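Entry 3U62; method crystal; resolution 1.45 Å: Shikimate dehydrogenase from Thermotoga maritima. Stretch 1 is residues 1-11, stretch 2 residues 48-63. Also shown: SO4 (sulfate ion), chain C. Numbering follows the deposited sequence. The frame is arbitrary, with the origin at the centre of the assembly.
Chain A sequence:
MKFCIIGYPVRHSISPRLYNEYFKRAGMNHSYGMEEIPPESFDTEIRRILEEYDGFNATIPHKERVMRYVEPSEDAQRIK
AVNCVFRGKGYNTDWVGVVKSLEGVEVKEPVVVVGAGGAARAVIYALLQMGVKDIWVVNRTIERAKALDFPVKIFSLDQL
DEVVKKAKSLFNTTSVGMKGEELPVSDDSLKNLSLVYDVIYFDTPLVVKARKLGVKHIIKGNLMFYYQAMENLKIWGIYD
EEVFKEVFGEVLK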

# COMPACT_ATOMS: atom_id res chain seq x y z
N MET A 1 20.16 10.65 11.22
CA MET A 1 19.46 10.82 9.91
C MET A 1 18.03 11.31 10.09
O MET A 1 17.40 11.06 11.12
CB MET A 1 19.48 9.53 9.09
CG MET A 1 20.87 9.14 8.58
SD MET A 1 20.85 7.75 7.43
CE MET A 1 20.47 6.39 8.52
N LYS A 2 17.52 12.00 9.08
CA LYS A 2 16.17 12.57 9.10
C LYS A 2 15.28 11.92 8.05
O LYS A 2 15.67 11.78 6.89
CB LYS A 2 16.22 14.08 8.87
CG LYS A 2 16.88 14.88 9.98
CD LYS A 2 16.98 16.35 9.61
CE LYS A 2 17.68 17.15 10.70
NZ LYS A 2 17.87 18.58 10.30
N PHE A 3 14.08 11.52 8.48
CA PHE A 3 13.09 10.90 7.60
C PHE A 3 11.74 11.59 7.79
O PHE A 3 11.54 12.32 8.76
CB PHE A 3 12.96 9.40 7.89
CG PHE A 3 14.27 8.66 7.82
CD1 PHE A 3 15.02 8.43 8.96
CD2 PHE A 3 14.76 8.21 6.59
CE1 PHE A 3 16.24 7.75 8.90
CE2 PHE A 3 15.97 7.53 6.52
CZ PHE A 3 16.71 7.30 7.67
N CYS A 4 10.82 11.37 6.85
CA CYS A 4 9.45 11.83 6.99
C CYS A 4 8.53 11.03 6.08
O CYS A 4 8.99 10.15 5.33
CB CYS A 4 9.32 13.33 6.67
SG CYS A 4 9.77 13.79 4.98
N ILE A 5 7.24 11.30 6.17
CA ILE A 5 6.29 10.81 5.19
C ILE A 5 5.71 12.01 4.45
O ILE A 5 5.30 12.99 5.06
CB ILE A 5 5.19 9.92 5.84
CG1 ILE A 5 4.20 9.40 4.78
CG2 ILE A 5 4.47 10.65 6.98
CD1 ILE A 5 4.34 7.92 4.50
N ILE A 6 5.69 11.92 3.12
CA ILE A 6 5.10 12.96 2.29
C ILE A 6 3.83 12.44 1.62
O ILE A 6 3.73 11.25 1.30
CB ILE A 6 6.11 13.55 1.25
CG1 ILE A 6 6.50 12.50 0.19
CG2 ILE A 6 7.37 14.07 1.95
CD1 ILE A 6 5.67 12.59 -1.10
N GLY A 7 2.87 13.33 1.43
CA GLY A 7 1.59 12.97 0.84
C GLY A 7 0.55 14.05 1.02
O GLY A 7 0.87 15.17 1.45
N TYR A 8 -0.70 13.72 0.69
CA TYR A 8 -1.81 14.65 0.76
C TYR A 8 -3.12 13.88 0.68
O TYR A 8 -3.56 13.51 -0.42
CB TYR A 8 -1.73 15.65 -0.39
CG TYR A 8 -2.57 16.89 -0.22
CD1 TYR A 8 -2.21 17.87 0.70
CD2 TYR A 8 -3.71 17.08 -0.99
CE1 TYR A 8 -2.98 19.01 0.86
CE2 TYR A 8 -4.49 18.22 -0.84
CZ TYR A 8 -4.12 19.18 0.09
OH TYR A 8 -4.88 20.31 0.25
N PRO A 9 -3.76 13.62 1.84
CA PRO A 9 -3.37 14.04 3.18
C PRO A 9 -2.32 13.13 3.83
O PRO A 9 -2.13 11.99 3.38
CB PRO A 9 -4.68 13.94 3.96
CG PRO A 9 -5.41 12.82 3.31
CD PRO A 9 -5.01 12.83 1.85
N VAL A 10 -1.66 13.63 4.87
CA VAL A 10 -0.68 12.84 5.61
C VAL A 10 -0.59 13.22 7.10
O VAL A 10 0.09 12.54 7.87
CB VAL A 10 0.71 12.87 4.92
CG1 VAL A 10 1.58 14.02 5.44
CG2 VAL A 10 1.41 11.52 5.09
N ARG A 11 -1.28 14.28 7.49
CA ARG A 11 -1.20 14.78 8.87
C ARG A 11 -1.67 13.77 9.93
O ARG A 11 -1.24 13.84 11.09
CB ARG A 11 -1.93 16.12 9.02
CG ARG A 11 -3.44 16.03 8.90
CD ARG A 11 -4.05 17.34 8.45
NE ARG A 11 -5.50 17.24 8.37
CZ ARG A 11 -6.17 16.73 7.34
NH1 ARG A 11 -5.53 16.28 6.27
NH2 ARG A 11 -7.50 16.68 7.37
S SO4 C . -0.11 7.56 -6.08
O1 SO4 C . -1.35 8.33 -6.24
O2 SO4 C . 0.82 7.91 -7.15
O3 SO4 C . -0.42 6.14 -6.13
O4 SO4 C . 0.49 7.88 -4.79
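Stretch 2, residues 48-63: RILEEYDGFNATIPHK

How does stretch 2 lie on stretch 1? It comes in as the end of a helix, residues 48-52, whose direction makes 148° with that of strand 2-7, the two axes approaching to 9.5 Å. Tyr53 leaves helical conformation, and the chain turns back so that strand 55-58 runs parallel to strand 2-7, at a signed crossing angle of -26° and a closest axial approach of 4.6 Å. Ile5 pairs with Asn57, CA to CA 4.6 Å, and Ile6 with Ala58, CA to CA 4.9 Å. Together the stretches bury 942 Å².

Which backbone groups does the pairing satisfy? Asn57 is held through both of its backbone polar atoms: its N donates to Cys4 O at 2.8 Å, and its O accepts from Ile6 N at 2.8 Å, the alternation expected of parallel strands. The ladder continues as Thr59 N donates to Ile6 O at 2.9 Å and Tyr8 N to Ile60 O at 2.9 Å, so the pairing outlasts strand 55-58. Two of these acceptors also take a CA-H...O contact: Asn57 O from Ile5 CA at 3.4 Å, and Ile6 O from Ala58 CA at 3.5 Å.

What happens at the start of the strands, where the register is less regular? The CA-to-CB bond of Asp54 points toward stretch 1, and its OD1 accepts a hydrogen bond from Lys2 N at 2.8 Å; its OD2 is satisfied elsewhere in the structure. Lys2 O receives two weak bonds, from Asp54 N at 2.9 Å and from Gly55 N at 3.4 Å. Gly55 O lies 3.2 Å from Phe3 CA in a CA-H...O contact, but its 3.7 Å separation from Cys4 N is not a hydrogen bond. Cys4 N is buried by the contact and has no partner anywhere in the model.

What packs around this polar ladder? Cys4 SG sits almost squarely over the Tyr53 ring, 3.5 Å from the centroid of the Tyr53 ring and 5° off its normal. On the face of the sheet shared by Ile6 and Ala58, Ile6 CD1 reaches Ala58 CB at 3.7 Å and His62 CB at 3.4 Å, while Ile6 CG2 meets Ile49 CG2 at 4.2 Å. On the Ile5 and Asn57 face, Ile5 CD1 lies 3.4 Å from Asn57 CB. Farther along, Tyr8 CB rests 3.6 Å from Pro61 CD, bringing together two segments that each contain a cis peptide bond, before Pro9 and before Pro61.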

# COMPACT_ATOMS: atom_id res chain seq x y z
N ARG A 48 13.04 20.95 -1.64
CA ARG A 48 13.34 21.20 -0.23
C ARG A 48 13.45 19.89 0.56
O ARG A 48 14.37 19.72 1.36
CB ARG A 48 12.25 22.10 0.38
CG ARG A 48 12.42 22.42 1.86
CD ARG A 48 11.25 23.24 2.40
NE ARG A 48 9.98 22.52 2.40
CZ ARG A 48 9.55 21.73 3.38
NH1 ARG A 48 10.29 21.55 4.48
NH2 ARG A 48 8.37 21.12 3.27
N ILE A 49 12.51 18.98 0.31
CA ILE A 49 12.47 17.66 0.95
C ILE A 49 13.74 16.86 0.65
O ILE A 49 14.32 16.25 1.55
CB ILE A 49 11.21 16.85 0.51
CG1 ILE A 49 9.91 17.59 0.88
CG2 ILE A 49 11.23 15.42 1.10
CD1 ILE A 49 9.77 17.96 2.35
N LEU A 50 14.15 16.88 -0.62
CA LEU A 50 15.34 16.15 -1.06
C LEU A 50 16.62 16.66 -0.41
O LEU A 50 17.59 15.91 -0.25
CB LEU A 50 15.47 16.18 -2.59
CG LEU A 50 14.42 15.41 -3.40
CD1 LEU A 50 14.45 15.84 -4.86
CD2 LEU A 50 14.62 13.90 -3.29
N GLU A 51 16.63 17.94 -0.03
CA GLU A 51 17.79 18.54 0.60
C GLU A 51 17.79 18.38 2.12
O GLU A 51 18.85 18.32 2.74
CB GLU A 51 17.89 20.03 0.23
CG GLU A 51 18.25 20.28 -1.23
CD GLU A 51 18.48 21.74 -1.54
OE1 GLU A 51 18.93 22.49 -0.64
OE2 GLU A 51 18.22 22.16 -2.69
N GLU A 52 16.60 18.31 2.71
CA GLU A 52 16.46 18.35 4.17
C GLU A 52 16.39 16.98 4.84
O GLU A 52 16.65 16.86 6.04
CB GLU A 52 15.25 19.20 4.57
CG GLU A 52 15.48 20.70 4.43
CD GLU A 52 14.24 21.54 4.72
OE1 GLU A 52 13.20 20.98 5.11
OE2 GLU A 52 14.33 22.77 4.54
N TYR A 53 16.05 15.96 4.07
CA TYR A 53 15.88 14.61 4.60
C TYR A 53 16.83 13.62 3.92
O TYR A 53 17.06 13.71 2.71
CB TYR A 53 14.44 14.14 4.42
CG TYR A 53 13.43 14.95 5.20
CD1 TYR A 53 13.11 14.62 6.52
CD2 TYR A 53 12.78 16.04 4.63
CE1 TYR A 53 12.19 15.35 7.24
CE2 TYR A 53 11.85 16.78 5.34
CZ TYR A 53 11.56 16.43 6.65
OH TYR A 53 10.64 17.15 7.37
N ASP A 54 17.37 12.69 4.71
CA ASP A 54 18.19 11.61 4.18
C ASP A 54 17.34 10.64 3.36
O ASP A 54 17.77 10.14 2.32
CB ASP A 54 18.89 10.86 5.31
CG ASP A 54 19.88 11.73 6.06
OD1 ASP A 54 19.49 12.34 7.08
OD2 ASP A 54 21.05 11.83 5.61
N GLY A 55 16.14 10.38 3.86
CA GLY A 55 15.19 9.51 3.18
C GLY A 55 13.78 9.87 3.59
O GLY A 55 13.58 10.68 4.49
N PHE A 56 12.80 9.27 2.92
CA PHE A 56 11.40 9.50 3.24
C PHE A 56 10.49 8.47 2.60
O PHE A 56 10.86 7.78 1.65
CB PHE A 56 10.96 10.93 2.85
CG PHE A 56 11.19 11.28 1.41
CD1 PHE A 56 10.18 11.08 0.46
CD2 PHE A 56 12.39 11.84 0.99
CE1 PHE A 56 10.38 11.41 -0.87
CE2 PHE A 56 12.60 12.18 -0.34
CZ PHE A 56 11.59 11.97 -1.28
N ASN A 57 9.28 8.38 3.15
CA ASN A 57 8.21 7.62 2.52
C ASN A 57 7.30 8.55 1.74
O ASN A 57 7.14 9.73 2.10
CB ASN A 57 7.42 6.84 3.56
CG ASN A 57 8.18 5.66 4.12
OD1 ASN A 57 8.65 4.80 3.38
ND2 ASN A 57 8.31 5.61 5.45
N ALA A 58 6.71 8.03 0.68
CA ALA A 58 5.72 8.75 -0.10
C ALA A 58 4.43 7.95 -0.11
O ALA A 58 4.45 6.74 -0.31
CB ALA A 58 6.22 8.98 -1.51
N THR A 59 3.32 8.63 0.13
CA THR A 59 2.01 8.01 0.00
C THR A 59 1.19 8.81 -1.02
O THR A 59 1.74 9.67 -1.71
CB THR A 59 1.29 7.86 1.38
OG1 THR A 59 0.09 7.11 1.22
CG2 THR A 59 0.98 9.22 2.01
N ILE A 60 -0.11 8.52 -1.12
CA ILE A 60 -0.99 9.23 -2.04
C ILE A 60 -0.93 10.75 -1.82
O ILE A 60 -0.84 11.20 -0.67
CB ILE A 60 -2.46 8.74 -1.97
CG1 ILE A 60 -3.01 8.86 -0.54
CG2 ILE A 60 -2.57 7.31 -2.50
CD1 ILE A 60 -4.53 8.89 -0.45
N PRO A 61 -0.95 11.54 -2.90
CA PRO A 61 -0.99 11.14 -4.31
C PRO A 61 0.37 11.30 -5.00
O PRO A 61 0.42 11.75 -6.15
CB PRO A 61 -1.99 12.12 -4.90
CG PRO A 61 -1.80 13.39 -4.08
CD PRO A 61 -1.12 13.00 -2.78
N HIS A 62 1.45 10.94 -4.31
CA HIS A 62 2.79 11.31 -4.76
C HIS A 62 3.74 10.16 -5.12
O HIS A 62 4.89 10.41 -5.49
CB HIS A 62 3.47 12.19 -3.70
CG HIS A 62 2.78 13.50 -3.48
ND1 HIS A 62 2.85 14.19 -2.29
CD2 HIS A 62 2.01 14.25 -4.31
CE1 HIS A 62 2.16 15.31 -2.39
NE2 HIS A 62 1.63 15.36 -3.60
N LYS A 63 3.27 8.92 -5.02
CA LYS A 63 4.14 7.76 -5.27
C LYS A 63 4.68 7.71 -6.70
O LYS A 63 5.87 7.47 -6.91
CB LYS A 63 3.45 6.45 -4.90
CG LYS A 63 3.18 6.29 -3.41
CD LYS A 63 2.72 4.88 -3.04
CE LYS A 63 1.37 4.52 -3.66
NZ LYS A 63 0.27 5.43 -3.22